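Local atomic coordinates of copper-containing nitrite reductase (Thermus scotoductus, PDB entry 6HBE), a protein that probably reduces nitrite to nitric oxide at copper centres, as a homotrimer in which a third, plastocyanin/azurin-like copper domain accompanies the two cupredoxin domains of each chain. Residues 142-147 and 223-229; 197-203 and 249-255; 346-350 and 369-373. The contacts are given in a common frame with arbitrary orientation. Numbering follows the deposited sequence.

Contact 1. Residues 142-147 and 223-229; sequences YRMERE and EYMYYQG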
loop_
_atom_site.group_PDB
_atom_site.type_symbol
_atom_site.label_atom_id
_atom_site.label_comp_id
_atom_site.label_asym_id
_atom_site.label_seq_id
_atom_site.Cartn_x
_atom_site.Cartn_y
_atom_site.Cartn_z
ATOM N N TYR C 142 -29.520 -0.779 -18.419
ATOM C CA TYR C 142 -29.097 0.076 -17.294
ATOM C C TYR C 142 -30.086 1.245 -17.147
ATOM O O TYR C 142 -30.799 1.605 -18.102
ATOM C CB TYR C 142 -27.641 0.596 -17.509
ATOM C CG TYR C 142 -26.565 -0.499 -17.484
ATOM C CD1 TYR C 142 -26.146 -1.084 -16.277
ATOM C CD2 TYR C 142 -25.960 -0.930 -18.658
ATOM C CE1 TYR C 142 -25.165 -2.083 -16.264
ATOM C CE2 TYR C 142 -24.985 -1.921 -18.659
ATOM C CZ TYR C 142 -24.581 -2.498 -17.469
ATOM O OH TYR C 142 -23.616 -3.490 -17.505
ATOM N N ARG C 143 -30.143 1.833 -15.957
ATOM C CA ARG C 143 -31.189 2.792 -15.617
ATOM C C ARG C 143 -31.265 4.049 -16.506
ATOM O O ARG C 143 -32.380 4.445 -16.909
ATOM C CB ARG C 143 -31.096 3.146 -14.134
ATOM C CG ARG C 143 -32.082 4.191 -13.659
ATOM C CD ARG C 143 -32.174 4.203 -12.149
ATOM N NE ARG C 143 -32.602 5.501 -11.669
ATOM C CZ ARG C 143 -32.681 5.842 -10.393
ATOM N NH1 ARG C 143 -32.401 4.963 -9.438
ATOM N NH2 ARG C 143 -33.047 7.077 -10.075
ATOM N N MET C 144 -30.123 4.675 -16.827
ATOM C CA MET C 144 -30.121 5.882 -17.664
ATOM C C MET C 144 -30.535 5.581 -19.118
ATOM O O MET C 144 -31.164 6.415 -19.767
ATOM C CB MET C 144 -28.769 6.624 -17.643
ATOM C CG MET C 144 -28.824 8.041 -18.252
ATOM S SD MET C 144 -27.256 8.965 -18.101
ATOM C CE MET C 144 -27.328 9.435 -16.367
ATOM N N GLU C 145 -30.174 4.415 -19.646
ATOM C CA GLU C 145 -30.680 4.000 -20.970
ATOM C C GLU C 145 -32.204 3.835 -20.939
ATOM O O GLU C 145 -32.899 4.344 -21.813
ATOM C CB GLU C 145 -30.029 2.705 -21.461
ATOM C CG GLU C 145 -30.641 2.161 -22.765
ATOM C CD GLU C 145 -29.734 1.222 -23.565
ATOM O OE1 GLU C 145 -28.576 0.930 -23.170
ATOM O OE2 GLU C 145 -30.190 0.771 -24.637
ATOM N N ARG C 146 -32.716 3.155 -19.928
ATOM C CA ARG C 146 -34.166 2.967 -19.791
ATOM C C ARG C 146 -34.862 4.327 -19.730
ATOM O O ARG C 146 -35.749 4.598 -20.547
ATOM C CB ARG C 146 -34.515 2.111 -18.565
ATOM C CG ARG C 146 -36.018 1.899 -18.379
ATOM C CD ARG C 146 -36.401 0.957 -17.233
ATOM N NE ARG C 146 -36.048 1.479 -15.903
ATOM C CZ ARG C 146 -35.044 1.070 -15.115
ATOM N NH1 ARG C 146 -34.205 0.097 -15.466
ATOM N NH2 ARG C 146 -34.873 1.666 -13.936
ATOM N N GLU C 147 -34.429 5.176 -18.792
ATOM C CA GLU C 147 -34.984 6.532 -18.602
ATOM C C GLU C 147 -34.937 7.446 -19.826
ATOM O O GLU C 147 -35.879 8.200 -20.048
ATOM C CB GLU C 147 -34.322 7.253 -17.403
ATOM C CG GLU C 147 -34.699 6.659 -16.036
ATOM C CD GLU C 147 -33.895 7.234 -14.872
ATOM O OE1 GLU C 147 -32.886 7.932 -15.084
ATOM O OE2 GLU C 147 -34.270 7.011 -13.723
ATOM N N GLU C 223 -23.831 9.737 -11.940
ATOM C CA GLU C 223 -25.254 9.632 -11.617
ATOM C C GLU C 223 -25.626 8.237 -11.118
ATOM O O GLU C 223 -26.273 8.099 -10.063
ATOM C CB GLU C 223 -26.099 10.043 -12.818
ATOM C CG GLU C 223 -25.671 11.424 -13.353
ATOM C CD GLU C 223 -26.678 12.071 -14.258
ATOM O OE1 GLU C 223 -27.876 12.065 -13.903
ATOM O OE2 GLU C 223 -26.265 12.587 -15.319
ATOM N N TYR C 224 -25.241 7.217 -11.883
ATOM C CA TYR C 224 -25.518 5.815 -11.534
ATOM C C TYR C 224 -24.261 4.977 -11.761
ATOM O O TYR C 224 -23.626 5.126 -12.778
ATOM C CB TYR C 224 -26.637 5.230 -12.413
ATOM C CG TYR C 224 -27.917 6.046 -12.493
ATOM C CD1 TYR C 224 -28.582 6.472 -11.341
ATOM C CD2 TYR C 224 -28.498 6.346 -13.738
ATOM C CE1 TYR C 224 -29.764 7.229 -11.413
ATOM C CE2 TYR C 224 -29.686 7.102 -13.826
ATOM C CZ TYR C 224 -30.309 7.542 -12.664
ATOM O OH TYR C 224 -31.486 8.269 -12.759
ATOM N N MET C 225 -23.947 4.071 -10.838
ATOM C CA MET C 225 -22.841 3.128 -10.988
ATOM C C MET C 225 -23.302 1.724 -10.611
ATOM O O MET C 225 -24.138 1.568 -9.753
ATOM C CB MET C 225 -21.647 3.506 -10.104
ATOM C CG MET C 225 -21.360 4.981 -10.006
ATOM S SD MET C 225 -19.743 5.399 -9.327
ATOM C CE MET C 225 -19.813 4.580 -7.742
ATOM N N TYR C 226 -22.699 0.718 -11.236
ATOM C CA TYR C 226 -23.061 -0.675 -11.027
ATOM C C TYR C 226 -21.813 -1.476 -10.686
ATOM O O TYR C 226 -20.935 -1.650 -11.537
ATOM C CB TYR C 226 -23.754 -1.218 -12.284
ATOM C CG TYR C 226 -24.879 -0.318 -12.757
ATOM C CD1 TYR C 226 -24.634 0.730 -13.650
ATOM C CD2 TYR C 226 -26.186 -0.501 -12.302
ATOM C CE1 TYR C 226 -25.667 1.575 -14.069
ATOM C CE2 TYR C 226 -27.216 0.332 -12.717
ATOM C CZ TYR C 226 -26.966 1.358 -13.597
ATOM O OH TYR C 226 -27.985 2.189 -14.013
ATOM N N TYR C 227 -21.720 -1.953 -9.452
ATOM C CA TYR C 227 -20.563 -2.749 -9.015
ATOM C C TYR C 227 -20.511 -4.094 -9.776
ATOM O O TYR C 227 -21.539 -4.782 -9.907
ATOM C CB TYR C 227 -20.549 -2.945 -7.506
ATOM C CG TYR C 227 -19.310 -3.662 -6.915
ATOM C CD1 TYR C 227 -18.011 -3.168 -7.096
ATOM C CD2 TYR C 227 -19.453 -4.815 -6.146
ATOM C CE1 TYR C 227 -16.903 -3.821 -6.541
ATOM C CE2 TYR C 227 -18.363 -5.470 -5.572
ATOM C CZ TYR C 227 -17.083 -4.974 -5.764
ATOM O OH TYR C 227 -16.019 -5.683 -5.191
ATOM N N GLN C 228 -19.326 -4.386 -10.316
ATOM C CA GLN C 228 -19.035 -5.497 -11.247
ATOM C C GLN C 228 -19.673 -5.335 -12.636
ATOM O O GLN C 228 -19.580 -6.243 -13.462
ATOM C CB GLN C 228 -19.442 -6.848 -10.650
ATOM C CG GLN C 228 -18.872 -7.075 -9.238
ATOM C CD GLN C 228 -17.423 -7.559 -9.267
ATOM O OE1 GLN C 228 -17.070 -8.414 -10.076
ATOM N NE2 GLN C 228 -16.609 -7.064 -8.349
ATOM N N GLY C 229 -20.298 -4.195 -12.900
ATOM C CA GLY C 229 -21.144 -4.033 -14.100
ATOM C C GLY C 229 -22.516 -4.728 -14.078
ATOM O O GLY C 229 -23.229 -4.708 -15.105
#
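The Y142 ring turns its edge to the face of Y226, centroids 4.8 Å apart and planes at 51°. Beyond it, Y142 OH donates to G229 O (2.7 Å), the carbonyl of the last residue of a type II turn, 226-229, at the end of the strand. Y142 is also at the N-cap position of helix 143-147, whose first turn packs on Y224 and Y226, which flank M225 and both face it. The first-turn backbone amide R143 N donates to Y226 OH (2.9 Å), while the same hydroxyl pairs with E252 on the adjoining strand. Two residues back along the strand, R143 covers the Y224 ring, its CD 4.0 Å from the centroid (CH-pi), and its NE makes a salt bridge with E147 OE2 (3.0 Å). Y224 OH completes the cluster by donating to E147 OE1 (2.7 Å). Tyrosines thus serve twice here, as apolar surface and as hydroxyl partners, with the R143 amide and the R143-E147 pair given partners at the interface.

Contact 2. Residues 197-203 and 249-255; sequences GDYLRIY and WVIEWRV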
loop_
_atom_site.group_PDB
_atom_site.type_symbol
_atom_site.label_atom_id
_atom_site.label_comp_id
_atom_site.label_asym_id
_atom_site.label_seq_id
_atom_site.Cartn_x
_atom_site.Cartn_y
_atom_site.Cartn_z
ATOM N N GLY C 197 -23.959 17.776 -22.623
ATOM C CA GLY C 197 -25.197 16.994 -22.696
ATOM C C GLY C 197 -25.086 15.532 -23.129
ATOM O O GLY C 197 -26.057 14.821 -23.026
ATOM N N ASP C 198 -23.941 15.057 -23.633
ATOM C CA ASP C 198 -23.807 13.623 -24.019
ATOM C C ASP C 198 -24.098 12.669 -22.849
ATOM O O ASP C 198 -23.645 12.911 -21.692
ATOM C CB ASP C 198 -22.364 13.291 -24.468
ATOM C CG ASP C 198 -22.103 13.543 -25.920
ATOM O OD1 ASP C 198 -23.052 13.767 -26.714
ATOM O OD2 ASP C 198 -20.894 13.524 -26.269
ATOM N N TYR C 199 -24.815 11.591 -23.148
ATOM C CA TYR C 199 -24.924 10.438 -22.244
ATOM C C TYR C 199 -23.711 9.513 -22.468
ATOM O O TYR C 199 -23.604 8.851 -23.517
ATOM C CB TYR C 199 -26.270 9.725 -22.464
ATOM C CG TYR C 199 -26.420 8.295 -21.963
ATOM C CD1 TYR C 199 -25.678 7.787 -20.867
ATOM C CD2 TYR C 199 -27.362 7.438 -22.562
ATOM C CE1 TYR C 199 -25.835 6.478 -20.444
ATOM C CE2 TYR C 199 -27.525 6.121 -22.129
ATOM C CZ TYR C 199 -26.780 5.652 -21.058
ATOM O OH TYR C 199 -26.963 4.346 -20.649
ATOM N N LEU C 200 -22.786 9.499 -21.493
ATOM C CA LEU C 200 -21.626 8.597 -21.528
ATOM C C LEU C 200 -21.862 7.335 -20.706
ATOM O O LEU C 200 -22.446 7.407 -19.626
ATOM C CB LEU C 200 -20.362 9.310 -21.003
ATOM C CG LEU C 200 -19.959 10.619 -21.691
ATOM C CD1 LEU C 200 -18.626 11.112 -21.136
ATOM C CD2 LEU C 200 -19.852 10.531 -23.215
ATOM N N ARG C 201 -21.392 6.187 -21.204
ATOM C CA ARG C 201 -21.316 4.958 -20.379
ATOM C C ARG C 201 -19.850 4.471 -20.338
ATOM O O ARG C 201 -19.239 4.248 -21.379
ATOM C CB ARG C 201 -22.292 3.867 -20.846
ATOM C CG ARG C 201 -22.500 2.723 -19.828
ATOM C CD ARG C 201 -23.895 2.113 -19.943
ATOM N NE ARG C 201 -24.009 1.198 -21.079
ATOM C CZ ARG C 201 -25.082 1.035 -21.876
ATOM N NH1 ARG C 201 -26.203 1.741 -21.731
ATOM N NH2 ARG C 201 -25.016 0.126 -22.841
ATOM N N ILE C 202 -19.298 4.341 -19.119
ATOM C CA ILE C 202 -17.875 4.036 -18.895
ATOM C C ILE C 202 -17.833 2.599 -18.347
ATOM O O ILE C 202 -18.590 2.255 -17.433
ATOM C CB ILE C 202 -17.222 5.033 -17.902
ATOM C CG1 ILE C 202 -17.328 6.477 -18.437
ATOM C CG2 ILE C 202 -15.746 4.685 -17.644
ATOM C CD1 ILE C 202 -17.089 7.543 -17.388
ATOM N N TYR C 203 -16.994 1.772 -18.938
ATOM C CA TYR C 203 -16.762 0.390 -18.500
ATOM C C TYR C 203 -15.337 0.404 -17.928
ATOM O O TYR C 203 -14.371 0.533 -18.692
ATOM C CB TYR C 203 -16.886 -0.565 -19.688
ATOM C CG TYR C 203 -18.269 -0.617 -20.357
ATOM C CD1 TYR C 203 -18.681 0.387 -21.251
ATOM C CD2 TYR C 203 -19.134 -1.679 -20.128
ATOM C CE1 TYR C 203 -19.927 0.335 -21.875
ATOM C CE2 TYR C 203 -20.394 -1.747 -20.740
ATOM C CZ TYR C 203 -20.789 -0.723 -21.607
ATOM O OH TYR C 203 -22.018 -0.761 -22.239
ATOM N N TRP C 249 -16.528 -1.556 -12.577
ATOM C CA TRP C 249 -17.751 -0.771 -12.531
ATOM C C TRP C 249 -18.268 -0.480 -13.936
ATOM O O TRP C 249 -17.465 -0.338 -14.853
ATOM C CB TRP C 249 -17.513 0.593 -11.836
ATOM C CG TRP C 249 -17.210 0.537 -10.361
ATOM C CD1 TRP C 249 -15.947 0.457 -9.778
ATOM C CD2 TRP C 249 -18.146 0.575 -9.285
ATOM N NE1 TRP C 249 -16.067 0.436 -8.418
ATOM C CE2 TRP C 249 -17.397 0.512 -8.077
ATOM C CE3 TRP C 249 -19.545 0.689 -9.209
ATOM C CZ2 TRP C 249 -18.003 0.569 -6.803
ATOM C CZ3 TRP C 249 -20.159 0.716 -7.927
ATOM C CH2 TRP C 249 -19.381 0.634 -6.748
ATOM N N VAL C 250 -19.600 -0.392 -14.093
ATOM C CA VAL C 250 -20.211 0.408 -15.193
ATOM C C VAL C 250 -20.768 1.723 -14.601
ATOM O O VAL C 250 -21.388 1.714 -13.542
ATOM C CB VAL C 250 -21.310 -0.382 -15.945
ATOM C CG1 VAL C 250 -22.060 0.488 -16.936
ATOM C CG2 VAL C 250 -20.677 -1.548 -16.686
ATOM N N ILE C 251 -20.477 2.851 -15.249
ATOM C CA ILE C 251 -20.860 4.181 -14.765
ATOM C C ILE C 251 -21.666 4.889 -15.892
ATOM O O ILE C 251 -21.244 4.884 -17.045
ATOM C CB ILE C 251 -19.585 4.978 -14.418
ATOM C CG1 ILE C 251 -18.858 4.332 -13.213
ATOM C CG2 ILE C 251 -19.874 6.453 -14.159
ATOM C CD1 ILE C 251 -17.381 4.716 -13.146
ATOM N N GLU C 252 -22.816 5.466 -15.539
ATOM C CA GLU C 252 -23.612 6.323 -16.430
ATOM C C GLU C 252 -23.566 7.775 -15.917
ATOM O O GLU C 252 -23.824 8.015 -14.738
ATOM C CB GLU C 252 -25.063 5.816 -16.449
ATOM C CG GLU C 252 -25.236 4.431 -17.036
ATOM C CD GLU C 252 -26.706 3.997 -17.070
ATOM O OE1 GLU C 252 -27.355 3.963 -16.021
ATOM O OE2 GLU C 252 -27.213 3.697 -18.164
ATOM N N TRP C 253 -23.221 8.722 -16.792
ATOM C CA TRP C 253 -23.087 10.121 -16.444
ATOM C C TRP C 253 -23.376 10.961 -17.696
ATOM O O TRP C 253 -22.917 10.625 -18.788
ATOM C CB TRP C 253 -21.636 10.399 -15.919
ATOM C CG TRP C 253 -21.266 11.858 -15.626
ATOM C CD1 TRP C 253 -21.806 12.675 -14.669
ATOM C CD2 TRP C 253 -20.220 12.620 -16.249
ATOM N NE1 TRP C 253 -21.206 13.915 -14.707
ATOM C CE2 TRP C 253 -20.237 13.906 -15.672
ATOM C CE3 TRP C 253 -19.336 12.368 -17.302
ATOM C CZ2 TRP C 253 -19.346 14.914 -16.059
ATOM C CZ3 TRP C 253 -18.452 13.370 -17.684
ATOM C CH2 TRP C 253 -18.478 14.631 -17.074
ATOM N N ARG C 254 -24.123 12.047 -17.526
ATOM C CA ARG C 254 -24.275 13.067 -18.576
ATOM C C ARG C 254 -23.265 14.173 -18.420
ATOM O O ARG C 254 -23.069 14.683 -17.321
ATOM C CB ARG C 254 -25.684 13.646 -18.576
ATOM C CG ARG C 254 -26.675 12.643 -19.148
ATOM C CD ARG C 254 -28.108 12.993 -18.859
ATOM N NE ARG C 254 -28.446 12.850 -17.446
ATOM C CZ ARG C 254 -29.687 12.746 -16.973
ATOM N NH1 ARG C 254 -30.737 12.760 -17.790
ATOM N NH2 ARG C 254 -29.887 12.633 -15.666
ATOM N N VAL C 255 -22.640 14.555 -19.525
ATOM C CA VAL C 255 -21.701 15.668 -19.538
ATOM C C VAL C 255 -22.568 16.925 -19.253
ATOM O O VAL C 255 -23.573 17.144 -19.968
ATOM C CB VAL C 255 -20.962 15.814 -20.885
ATOM C CG1 VAL C 255 -19.979 16.969 -20.835
ATOM C CG2 VAL C 255 -20.183 14.556 -21.275
#
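L200 and W253 form one hydrogen-bonded pair of these antiparallel strands (L200 N to W253 O 2.9 Å, W253 N to L200 O 3.2 Å), I202 and I251 the next (I202 N to I251 O and I251 N to I202 O, both 2.9 Å). Past the strand end, V255 N reaches D198 O (2.9 Å) and G197 N reaches V255 O (2.8 Å). Strands 199-208 and 248-254 are central neighbours in a six-stranded sheet of the second cupredoxin domain, where R201 and Y203 also bond by backbone to strand 154-163. Y199 OH donates to E252 OE2 (2.6 Å) and accepts from R201 NH1 (2.9 Å), while E252 OE1 is bonded to Y226 OH and M144 N. R201 NE donates to Y203 OH (3.0 Å), itself bonded to E137, and R201 NH1 forms a salt bridge with E145. Apolar contacts fill the face of L200, I202, I251 and W253 (I202 CB to I251 CB 4.2 Å); L200 CD1 also touches V255 CG2 (3.8 Å), and W253 NE1 bonds N83 of the third subunit.

Contact 3. Residues 346-350 and 369-373; sequences PLPVT and TTVEF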
loop_
_atom_site.group_PDB
_atom_site.type_symbol
_atom_site.label_atom_id
_atom_site.label_comp_id
_atom_site.label_asym_id
_atom_site.label_seq_id
_atom_site.Cartn_x
_atom_site.Cartn_y
_atom_site.Cartn_z
ATOM N N PRO C 346 33.690 -12.059 7.465
ATOM C CA PRO C 346 32.979 -11.103 6.607
ATOM C C PRO C 346 31.525 -11.503 6.439
ATOM O O PRO C 346 31.195 -12.697 6.529
ATOM C CB PRO C 346 33.729 -11.177 5.276
ATOM C CG PRO C 346 34.403 -12.508 5.280
ATOM C CD PRO C 346 34.699 -12.834 6.714
ATOM N N LEU C 347 30.658 -10.511 6.260
ATOM C CA LEU C 347 29.237 -10.794 6.010
ATOM C C LEU C 347 29.081 -11.114 4.526
ATOM O O LEU C 347 29.660 -10.429 3.691
ATOM C CB LEU C 347 28.365 -9.589 6.411
ATOM C CG LEU C 347 28.163 -9.361 7.912
ATOM C CD1 LEU C 347 27.454 -8.025 8.142
ATOM C CD2 LEU C 347 27.380 -10.513 8.537
ATOM N N PRO C 348 28.297 -12.143 4.179
ATOM C CA PRO C 348 28.073 -12.392 2.749
ATOM C C PRO C 348 27.261 -11.259 2.077
ATOM O O PRO C 348 26.602 -10.476 2.768
ATOM C CB PRO C 348 27.284 -13.685 2.744
ATOM C CG PRO C 348 26.541 -13.673 4.019
ATOM C CD PRO C 348 27.403 -12.958 5.016
ATOM N N VAL C 349 27.370 -11.156 0.757
ATOM C CA VAL C 349 26.623 -10.184 -0.036
ATOM C C VAL C 349 25.427 -10.940 -0.618
ATOM O O VAL C 349 25.583 -11.972 -1.261
ATOM C CB VAL C 349 27.530 -9.549 -1.103
ATOM C CG1 VAL C 349 26.760 -8.584 -1.994
ATOM C CG2 VAL C 349 28.705 -8.820 -0.435
ATOM N N THR C 350 24.217 -10.447 -0.345
ATOM C CA THR C 350 22.988 -11.157 -0.725
ATOM C C THR C 350 22.521 -10.864 -2.168
ATOM O O THR C 350 22.426 -9.702 -2.583
ATOM C CB THR C 350 21.852 -10.818 0.262
ATOM O OG1 THR C 350 22.237 -11.202 1.589
ATOM C CG2 THR C 350 20.585 -11.569 -0.069
ATOM N N THR C 369 35.257 -11.914 -2.012
ATOM C CA THR C 369 33.896 -11.751 -1.469
ATOM C C THR C 369 33.058 -12.998 -1.692
ATOM O O THR C 369 33.154 -13.655 -2.733
ATOM C CB THR C 369 33.200 -10.523 -2.105
ATOM O OG1 THR C 369 33.931 -9.350 -1.772
ATOM C CG2 THR C 369 31.735 -10.345 -1.586
ATOM N N THR C 370 32.205 -13.297 -0.718
ATOM C CA THR C 370 31.283 -14.393 -0.816
ATOM C C THR C 370 29.873 -13.832 -1.089
ATOM O O THR C 370 29.390 -12.984 -0.342
ATOM C CB THR C 370 31.280 -15.208 0.489
ATOM O OG1 THR C 370 32.567 -15.825 0.676
ATOM C CG2 THR C 370 30.215 -16.278 0.454
ATOM N N VAL C 371 29.230 -14.362 -2.123
ATOM C CA VAL C 371 27.839 -14.062 -2.468
ATOM C C VAL C 371 26.962 -15.177 -1.921
ATOM O O VAL C 371 27.298 -16.360 -2.075
ATOM C CB VAL C 371 27.670 -14.009 -4.009
ATOM C CG1 VAL C 371 26.200 -13.906 -4.441
ATOM C CG2 VAL C 371 28.472 -12.854 -4.563
ATOM N N GLU C 372 25.823 -14.818 -1.325
ATOM C CA GLU C 372 24.808 -15.801 -0.967
ATOM C C GLU C 372 23.544 -15.532 -1.776
ATOM O O GLU C 372 22.909 -14.480 -1.589
ATOM C CB GLU C 372 24.489 -15.734 0.538
ATOM C CG GLU C 372 23.410 -16.721 1.009
ATOM C CD GLU C 372 23.196 -16.720 2.517
ATOM O OE1 GLU C 372 22.423 -15.865 3.029
ATOM O OE2 GLU C 372 23.797 -17.579 3.207
ATOM N N PHE C 373 23.189 -16.473 -2.653
ATOM C CA PHE C 373 21.867 -16.507 -3.291
ATOM C C PHE C 373 20.825 -17.007 -2.273
ATOM O O PHE C 373 21.056 -18.018 -1.562
ATOM C CB PHE C 373 21.841 -17.427 -4.524
ATOM C CG PHE C 373 22.487 -16.836 -5.746
ATOM C CD1 PHE C 373 21.764 -16.029 -6.612
ATOM C CD2 PHE C 373 23.835 -17.072 -6.031
ATOM C CE1 PHE C 373 22.355 -15.472 -7.746
ATOM C CE2 PHE C 373 24.433 -16.512 -7.162
ATOM C CZ PHE C 373 23.703 -15.712 -8.026
HETATM O O HOH W 1 32.222 -12.037 1.980
#
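Backbone hydrogen bonding sets the register of this short parallel pairing. V349 N donates to T370 O (2.9 Å) and V349 O accepts from E372 N (2.9 Å), so a single residue of one strand bonds to the residues before and after V371, the position it faces. Bonding to both neighbours of the facing residue is the parallel pattern. Weaker CA-H...O contacts accompany it, from V371 CA to V349 O (3.3 Å) and from T350 CA to E372 O (3.4 Å). A water adds a looser link where the strands begin, accepting from T370 N (3.0 Å from its O) and donating weakly to L347 O (3.5 Å).

Apolar contact is modest. V349 CG2 meets T369 CG2 at 3.6 Å, on the side where V349 and V371 both also touch L363 of strand 362-366. P348 CB lies 4.1 Å from E372 CB, packing on the aliphatic part of the glutamate.

Charge is handled outside the pair: E372 forms salt bridges with R415 and R413 of the chain's own strand 413-417, and a hydrogen bond with H321 of the second subunit, whose H321 also packs on P348. Strands 349-353 and 370-375 thus pair in parallel in one sheet, connected through strand 362-366 of the other, as in the Greek-key beta sandwich of cupredoxins, here the plastocyanin/azurin-like third domain.

How the contacts relate
Followed from the N terminus, after the first cupredoxin domain, the chain reaches helix 143-148, whose start later closes contact 1 on strand 222-227. Before that closure it passes through 197-203, which waits for 249-255 to complete contact 2, so the two contacts cross. Their centres are 9 Å apart and they touch: strands 222-227 and 248-254 are sheet neighbours, and E223 OE1 bridges to R254 NH2 at 2.7 Å. Together they tie the helix to three strands of one sheet. Contact 3 follows in series and closes a short local loop within the third domain, its centre about 59 and 57 Å from those of contacts 1 and 2. Contacts 1 and 3 both reach the second subunit, whereas contact 2 reaches the third.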